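Local coordinates for Iron(III) ABC transporter, periplasmic iron-compound-binding protein (Vibrio cholerae, PDB 3TEF) that binds iron-loaded catecholate siderophores in the periplasm and probably hands them to an ABC importer for uptake across the inner membrane, at residues Lys156-Leu161 with Ser188-Val193; Pro213-Val218 with Asn249-Tyr254. All coordinates share one frame; numbering follows the deposited sequence.

Contact 1. Residues Lys156-Leu161 with Ser188-Val193; sequences KSDAML and SETVPV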
ATOM      1  N   LYS A 156       9.049   0.547 -24.286  1.00 57.69           N
ATOM      2  CA  LYS A 156       9.910   0.919 -23.167  1.00 58.75           C
ATOM      3  C   LYS A 156       9.953   2.418 -22.914  1.00 61.97           C
ATOM      4  O   LYS A 156      10.534   3.173 -23.693  1.00 66.90           O
ATOM      5  CB  LYS A 156      11.328   0.375 -23.342  1.00 58.32           C
ATOM      6  CG  LYS A 156      12.009   0.004 -22.022  1.00 60.21           C
ATOM      7  CD  LYS A 156      11.849   1.092 -20.951  1.00 60.09           C
ATOM      8  CE  LYS A 156      10.740   0.759 -19.939  1.00 50.09           C
ATOM      9  NZ  LYS A 156      11.205  -0.230 -18.913  1.00 49.79           N
ATOM     10  N   SER A 157       9.345   2.844 -21.813  1.00 57.24           N
ATOM     11  CA  SER A 157       9.311   4.262 -21.490  1.00 50.57           C
ATOM     12  C   SER A 157       9.432   4.523 -19.996  1.00 45.36           C
ATOM     13  O   SER A 157       9.194   3.635 -19.174  1.00 37.99           O
ATOM     14  CB  SER A 157       8.053   4.910 -22.058  1.00 54.01           C
ATOM     15  OG  SER A 157       8.059   4.845 -23.475  1.00 62.81           O
ATOM     16  N   ASP A 158       9.808   5.756 -19.667  1.00 43.43           N
ATOM     17  CA  ASP A 158      10.099   6.151 -18.297  1.00 35.37           C
ATOM     18  C   ASP A 158       8.872   6.730 -17.604  1.00 34.45           C
ATOM     19  O   ASP A 158       7.931   7.195 -18.248  1.00 33.46           O
ATOM     20  CB  ASP A 158      11.241   7.174 -18.279  1.00 35.20           C
ATOM     21  CG  ASP A 158      10.905   8.440 -19.056  1.00 43.29           C
ATOM     22  OD1 ASP A 158      10.867   8.381 -20.304  1.00 43.58           O
ATOM     23  OD2 ASP A 158      10.680   9.498 -18.427  1.00 40.82           O
ATOM     24  N   ALA A 159       8.884   6.681 -16.278  1.00 30.66           N
ATOM     25  CA  ALA A 159       7.837   7.321 -15.499  1.00 29.64           C
ATOM     26  C   ALA A 159       8.466   8.021 -14.315  1.00 27.96           C
ATOM     27  O   ALA A 159       9.466   7.556 -13.758  1.00 27.21           O
ATOM     28  CB  ALA A 159       6.813   6.312 -15.023  1.00 28.83           C
ATOM     29  N   MET A 160       7.870   9.144 -13.942  1.00 27.50           N
ATOM     30  CA  MET A 160       8.268   9.854 -12.747  1.00 24.68           C
ATOM     31  C   MET A 160       7.107   9.742 -11.780  1.00 25.97           C
ATOM     32  O   MET A 160       5.957   9.981 -12.158  1.00 26.55           O
ATOM     33  CB  MET A 160       8.543  11.321 -13.070  1.00 30.29           C
ATOM     34  CG  MET A 160       8.968  12.145 -11.870  1.00 27.97           C
ATOM     35  SD  MET A 160       9.256  13.874 -12.280  1.00 32.52           S
ATOM     36  CE  MET A 160      10.722  13.733 -13.303  1.00 37.29           C
ATOM     37  N   LEU A 161       7.401   9.342 -10.552  1.00 24.47           N
ATOM     38  CA  LEU A 161       6.378   9.227  -9.523  1.00 25.97           C
ATOM     39  C   LEU A 161       6.516  10.451  -8.633  1.00 22.95           C
ATOM     40  O   LEU A 161       7.575  10.681  -8.073  1.00 23.73           O
ATOM     41  CB  LEU A 161       6.589   7.946  -8.708  1.00 26.02           C
ATOM     42  CG  LEU A 161       5.542   7.476  -7.684  1.00 25.93           C
ATOM     43  CD1 LEU A 161       5.382   8.459  -6.507  1.00 27.01           C
ATOM     44  CD2 LEU A 161       4.196   7.191  -8.327  1.00 26.35           C
ATOM     45  N   SER A 188      10.646   2.414 -16.530  1.00 32.61           N
ATOM     46  CA  SER A 188      11.982   2.786 -16.082  1.00 32.23           C
ATOM     47  C   SER A 188      11.881   4.157 -15.412  1.00 32.97           C
ATOM     48  O   SER A 188      10.925   4.897 -15.648  1.00 32.10           O
ATOM     49  CB  SER A 188      12.970   2.812 -17.256  1.00 39.15           C
ATOM     50  OG  SER A 188      12.597   3.791 -18.212  1.00 39.35           O
ATOM     51  N   GLU A 189      12.848   4.489 -14.566  1.00 31.94           N
ATOM     52  CA  GLU A 189      12.838   5.783 -13.891  1.00 32.26           C
ATOM     53  C   GLU A 189      13.245   6.896 -14.851  1.00 38.06           C
ATOM     54  O   GLU A 189      14.273   6.791 -15.525  1.00 37.93           O
ATOM     55  CB  GLU A 189      13.789   5.778 -12.700  1.00 34.25           C
ATOM     56  CG  GLU A 189      13.518   4.731 -11.631  1.00 35.08           C
ATOM     57  CD  GLU A 189      14.558   4.802 -10.520  1.00 39.09           C
ATOM     58  OE1 GLU A 189      15.589   5.461 -10.730  1.00 48.07           O
ATOM     59  OE2 GLU A 189      14.359   4.220  -9.440  1.00 41.13           O
ATOM     60  N   THR A 190      12.453   7.963 -14.913  1.00 33.74           N
ATOM     61  CA  THR A 190      12.839   9.137 -15.688  1.00 34.60           C
ATOM     62  C   THR A 190      14.205   9.584 -15.205  1.00 39.21           C
ATOM     63  O   THR A 190      15.146   9.690 -15.985  1.00 44.28           O
ATOM     64  CB  THR A 190      11.856  10.311 -15.526  1.00 37.15           C
ATOM     65  OG1 THR A 190      10.543   9.904 -15.918  1.00 38.70           O
ATOM     66  CG2 THR A 190      12.284  11.485 -16.394  1.00 36.97           C
ATOM     67  N   VAL A 191      14.315   9.842 -13.908  1.00 38.92           N
ATOM     68  CA  VAL A 191      15.622  10.091 -13.314  1.00 39.07           C
ATOM     69  C   VAL A 191      15.889   9.135 -12.162  1.00 42.63           C
ATOM     70  O   VAL A 191      15.100   9.038 -11.224  1.00 42.05           O
ATOM     71  CB  VAL A 191      15.828  11.571 -12.875  1.00 42.95           C
ATOM     72  CG1 VAL A 191      14.521  12.337 -12.868  1.00 38.95           C
ATOM     73  CG2 VAL A 191      16.561  11.649 -11.519  1.00 43.37           C
ATOM     74  N   PRO A 192      16.993   8.384 -12.261  1.00 43.49           N
ATOM     75  CA  PRO A 192      17.416   7.480 -11.193  1.00 48.87           C
ATOM     76  C   PRO A 192      17.564   8.244  -9.888  1.00 51.32           C
ATOM     77  O   PRO A 192      18.443   9.096  -9.773  1.00 54.24           O
ATOM     78  CB  PRO A 192      18.777   6.985 -11.681  1.00 50.99           C
ATOM     79  CG  PRO A 192      18.677   7.054 -13.168  1.00 50.20           C
ATOM     80  CD  PRO A 192      17.861   8.284 -13.446  1.00 48.43           C
ATOM     81  N   VAL A 193      16.703   7.948  -8.921  1.00 51.22           N
ATOM     82  CA  VAL A 193      16.758   8.621  -7.631  1.00 54.33           C
ATOM     83  C   VAL A 193      17.780   7.957  -6.701  1.00 58.33           C
ATOM     84  O   VAL A 193      17.626   7.982  -5.476  1.00 58.88           O
ATOM     85  CB  VAL A 193      15.380   8.641  -6.950  1.00 50.60           C
ATOM     86  CG1 VAL A 193      14.329   9.248  -7.881  1.00 43.75           C
ATOM     87  CG2 VAL A 193      14.987   7.240  -6.552  1.00 50.88           C
TER
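D158 and S188 pair side by side where two parallel strands begin, and three backbone bonds knit the segments together. S188 N donates to S157 O, S188 O accepts A159 N at 2.8 Å, and A159 O takes T190 N at 3.2 Å. The last of these donors stands well above the carbonyl plane, as the 188-193 backbone turns off the strand; Y182 OH bonds to the same oxygen. The D158 side chain shows how a short pairing gains a polar clasp. Its CB packs 3.6 Å from T190 CA and close to the S188 carbonyl oxygen. CG sits between the backbone N and the carbonyl carbon (chi1 60°), which puts it 3.5 Å from T190 OG1. At the tip, the anti lone pair of OD2 receives the T190 hydroxyl in a short bond of 2.5 Å between OG1 and OD2, and K214 N donates to this oxygen as well. Beyond it, M160 bends at chi3 (-68°), and its CE meets V191 CG1 at 4.1 Å, beside Y207 and H211 of helix 205-211. Here the two-residue strand 188-189 pairs with the start of 158-165 at one side of the mixed beta-sheet, in a lobe of alpha/beta architecture as in periplasmic binding proteins of this family.

Contact 2. Residues Pro213-Val218 with Asn249-Tyr254; sequences PKTLLV and NGHIAY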
ATOM      1  N   PRO A 213       9.310  13.988 -17.926  1.00 41.27           N
ATOM      2  CA  PRO A 213       8.972  12.558 -17.951  1.00 36.15           C
ATOM      3  C   PRO A 213       7.972  12.244 -19.064  1.00 36.27           C
ATOM      4  O   PRO A 213       7.145  13.092 -19.408  1.00 36.82           O
ATOM      5  CB  PRO A 213       8.312  12.336 -16.587  1.00 36.48           C
ATOM      6  CG  PRO A 213       7.734  13.677 -16.236  1.00 34.30           C
ATOM      7  CD  PRO A 213       8.712  14.684 -16.771  1.00 37.83           C
ATOM      8  N   LYS A 214       8.051  11.038 -19.620  1.00 36.94           N
ATOM      9  CA  LYS A 214       7.093  10.602 -20.631  1.00 38.79           C
ATOM     10  C   LYS A 214       5.763  10.238 -19.982  1.00 35.30           C
ATOM     11  O   LYS A 214       4.688  10.418 -20.565  1.00 32.56           O
ATOM     12  CB  LYS A 214       7.641   9.402 -21.407  1.00 44.37           C
ATOM     13  CG  LYS A 214       8.050   9.707 -22.844  1.00 53.01           C
ATOM     14  CD  LYS A 214       9.502  10.165 -22.939  1.00 52.43           C
ATOM     15  CE  LYS A 214       9.700  11.577 -22.399  1.00 47.28           C
ATOM     16  NZ  LYS A 214      11.152  11.915 -22.250  1.00 51.62           N
ATOM     17  N   THR A 215       5.848   9.717 -18.766  1.00 35.57           N
ATOM     18  CA  THR A 215       4.667   9.381 -17.984  1.00 31.93           C
ATOM     19  C   THR A 215       4.831   9.975 -16.598  1.00 30.41           C
ATOM     20  O   THR A 215       5.910   9.890 -15.997  1.00 29.14           O
ATOM     21  CB  THR A 215       4.495   7.863 -17.853  1.00 36.74           C
ATOM     22  OG1 THR A 215       4.215   7.304 -19.143  1.00 37.39           O
ATOM     23  CG2 THR A 215       3.352   7.528 -16.903  1.00 33.31           C
ATOM     24  N   LEU A 216       3.758  10.567 -16.090  1.00 27.60           N
ATOM     25  CA  LEU A 216       3.802  11.218 -14.788  1.00 29.12           C
ATOM     26  C   LEU A 216       2.715  10.624 -13.891  1.00 26.71           C
ATOM     27  O   LEU A 216       1.522  10.734 -14.184  1.00 28.93           O
ATOM     28  CB  LEU A 216       3.617  12.725 -14.968  1.00 28.59           C
ATOM     29  CG  LEU A 216       3.759  13.685 -13.788  1.00 31.82           C
ATOM     30  CD1 LEU A 216       5.081  13.491 -13.051  1.00 29.36           C
ATOM     31  CD2 LEU A 216       3.628  15.114 -14.288  1.00 36.10           C
ATOM     32  N   LEU A 217       3.137   9.978 -12.807  1.00 25.89           N
ATOM     33  CA  LEU A 217       2.205   9.349 -11.878  1.00 25.59           C
ATOM     34  C   LEU A 217       2.152  10.189 -10.607  1.00 22.44           C
ATOM     35  O   LEU A 217       3.170  10.402  -9.954  1.00 25.13           O
ATOM     36  CB  LEU A 217       2.670   7.941 -11.533  1.00 25.52           C
ATOM     37  CG  LEU A 217       2.991   7.091 -12.764  1.00 26.26           C
ATOM     38  CD1 LEU A 217       3.650   5.769 -12.399  1.00 23.46           C
ATOM     39  CD2 LEU A 217       1.720   6.857 -13.559  1.00 26.83           C
ATOM     40  N   VAL A 218       0.963  10.661 -10.263  1.00 24.13           N
ATOM     41  CA  VAL A 218       0.828  11.625  -9.186  1.00 22.73           C
ATOM     42  C   VAL A 218       0.031  11.033  -8.037  1.00 23.99           C
ATOM     43  O   VAL A 218      -1.045  10.471  -8.241  1.00 24.35           O
ATOM     44  CB  VAL A 218       0.108  12.890  -9.692  1.00 26.75           C
ATOM     45  CG1 VAL A 218      -0.102  13.885  -8.554  1.00 27.11           C
ATOM     46  CG2 VAL A 218       0.895  13.514 -10.841  1.00 28.59           C
ATOM     47  N   ASN A 249       0.936  13.951 -24.157  1.00 44.87           N
ATOM     48  CA  ASN A 249       0.561  12.598 -24.554  1.00 46.67           C
ATOM     49  C   ASN A 249      -0.624  12.087 -23.752  1.00 45.09           C
ATOM     50  O   ASN A 249      -1.087  10.963 -23.956  1.00 46.45           O
ATOM     51  CB  ASN A 249       1.745  11.639 -24.398  1.00 45.01           C
ATOM     52  CG  ASN A 249       2.837  11.881 -25.429  1.00 52.48           C
ATOM     53  OD1 ASN A 249       2.790  12.855 -26.187  1.00 54.83           O
ATOM     54  ND2 ASN A 249       3.829  10.992 -25.462  1.00 50.08           N
ATOM     55  N   GLY A 250      -1.108  12.918 -22.834  1.00 41.73           N
ATOM     56  CA  GLY A 250      -2.221  12.545 -21.984  1.00 38.39           C
ATOM     57  C   GLY A 250      -1.841  11.416 -21.050  1.00 43.37           C
ATOM     58  O   GLY A 250      -2.661  10.551 -20.742  1.00 42.05           O
ATOM     59  N   HIS A 251      -0.590  11.420 -20.595  1.00 39.16           N
ATOM     60  CA  HIS A 251      -0.104  10.364 -19.720  1.00 35.29           C
ATOM     61  C   HIS A 251       0.252  10.872 -18.326  1.00 32.98           C
ATOM     62  O   HIS A 251       1.244  10.430 -17.743  1.00 33.33           O
ATOM     63  CB  HIS A 251       1.102   9.637 -20.340  1.00 36.69           C
ATOM     64  CG  HIS A 251       0.750   8.770 -21.508  1.00 47.65           C
ATOM     65  ND1 HIS A 251       1.684   8.347 -22.434  1.00 50.35           N
ATOM     66  CD2 HIS A 251      -0.431   8.233 -21.906  1.00 47.89           C
ATOM     67  CE1 HIS A 251       1.097   7.600 -23.346  1.00 54.40           C
ATOM     68  NE2 HIS A 251      -0.192   7.512 -23.049  1.00 50.71           N
ATOM     69  N   ILE A 252      -0.541  11.805 -17.810  1.00 32.17           N
ATOM     70  CA  ILE A 252      -0.505  12.126 -16.384  1.00 31.49           C
ATOM     71  C   ILE A 252      -1.601  11.315 -15.715  1.00 33.80           C
ATOM     72  O   ILE A 252      -2.781  11.452 -16.064  1.00 37.29           O
ATOM     73  CB  ILE A 252      -0.762  13.613 -16.086  1.00 34.18           C
ATOM     74  CG1 ILE A 252       0.278  14.499 -16.766  1.00 39.37           C
ATOM     75  CG2 ILE A 252      -0.759  13.855 -14.571  1.00 35.13           C
ATOM     76  CD1 ILE A 252       0.078  15.980 -16.484  1.00 37.00           C
ATOM     77  N   ALA A 253      -1.213  10.465 -14.768  1.00 27.70           N
ATOM     78  CA  ALA A 253      -2.167   9.617 -14.066  1.00 28.86           C
ATOM     79  C   ALA A 253      -2.232  10.001 -12.594  1.00 32.18           C
ATOM     80  O   ALA A 253      -1.196  10.114 -11.937  1.00 28.83           O
ATOM     81  CB  ALA A 253      -1.778   8.165 -14.206  1.00 28.92           C
ATOM     82  N   TYR A 254      -3.444  10.206 -12.082  1.00 26.23           N
ATOM     83  CA  TYR A 254      -3.640  10.500 -10.656  1.00 28.81           C
ATOM     84  C   TYR A 254      -3.991   9.224  -9.895  1.00 29.29           C
ATOM     85  O   TYR A 254      -5.140   8.786  -9.878  1.00 28.67           O
ATOM     86  CB  TYR A 254      -4.685  11.612 -10.461  1.00 31.57           C
ATOM     87  CG  TYR A 254      -4.238  12.904 -11.107  1.00 32.43           C
ATOM     88  CD1 TYR A 254      -3.478  13.823 -10.402  1.00 31.63           C
ATOM     89  CD2 TYR A 254      -4.530  13.180 -12.442  1.00 34.45           C
ATOM     90  CE1 TYR A 254      -3.035  14.985 -10.989  1.00 34.66           C
ATOM     91  CE2 TYR A 254      -4.096  14.348 -13.041  1.00 33.15           C
ATOM     92  CZ  TYR A 254      -3.348  15.247 -12.307  1.00 35.90           C
ATOM     93  OH  TYR A 254      -2.894  16.411 -12.878  1.00 35.58           O
TER
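The beta-alpha-beta crossover is exemplified by L216 and I252, V218 and Y254, neighbours on parallel strands whose intervening chain is largely helical. The strand segments 215-218 and 252-254 run 4.7 Å apart at closest approach, with only 16° between their directions. Three nearly straight bonds alternate across them: L216 N to H251 O, A253 N to L216 O at 2.8 Å, and V218 N to A253 O. On the face bearing L216 and I252, the side chains of neighbouring residues touch. L216 CB approaches I252 CG1, while I252 CG2 reaches diagonally to V218 CG2 at 4.1 Å. V218 and the Y254 ring then lie alongside one another, pointing the same way; V218 CG1, anti to the backbone N (chi1 177°), is set 3.8 Å from Y254 CD1, as is CB, and the phenol OH extends to E237. Helices 232-236 and 245-248 pack over this side. On the other face, L217 CD2 touches A253 CB at 3.8 Å. Upstream, a Schellman motif ends helix 245-248 at G250, which has positive phi, and leads into H251. The carbonyl oxygen of N249 sits 3.5 Å above the H251 ring plane, near its rim, whereas K214 O lies at the ring edge. Parallel strands hydrogen-bonded in register, with helices packed on the face of L216, V218, I252 and Y254, make this a beta-alpha-beta unit of an alpha/beta lobe.

Followed from the N terminus, the chain leaves the long helix 131-154, enters strand 158-165, doubles back through strand 168-172 and helix 180-184, and closes its first loop at contact 1. Only then, after helix 205-211, does contact 2 open; it closes when 252-254 returns beside 215-220. The two loops therefore stand in series, neither nesting nor crossing. Their centres lie about 11 Å apart, and one sheet unites them: M160 N probably bonds to T215 O and M160 O to L217 N, joining strands 158-165 and 215-220. The resulting order, 188-189, 158-165, 215-220, 252-254, illustrates how local pairings add up to the parallel part of a lobe sheet.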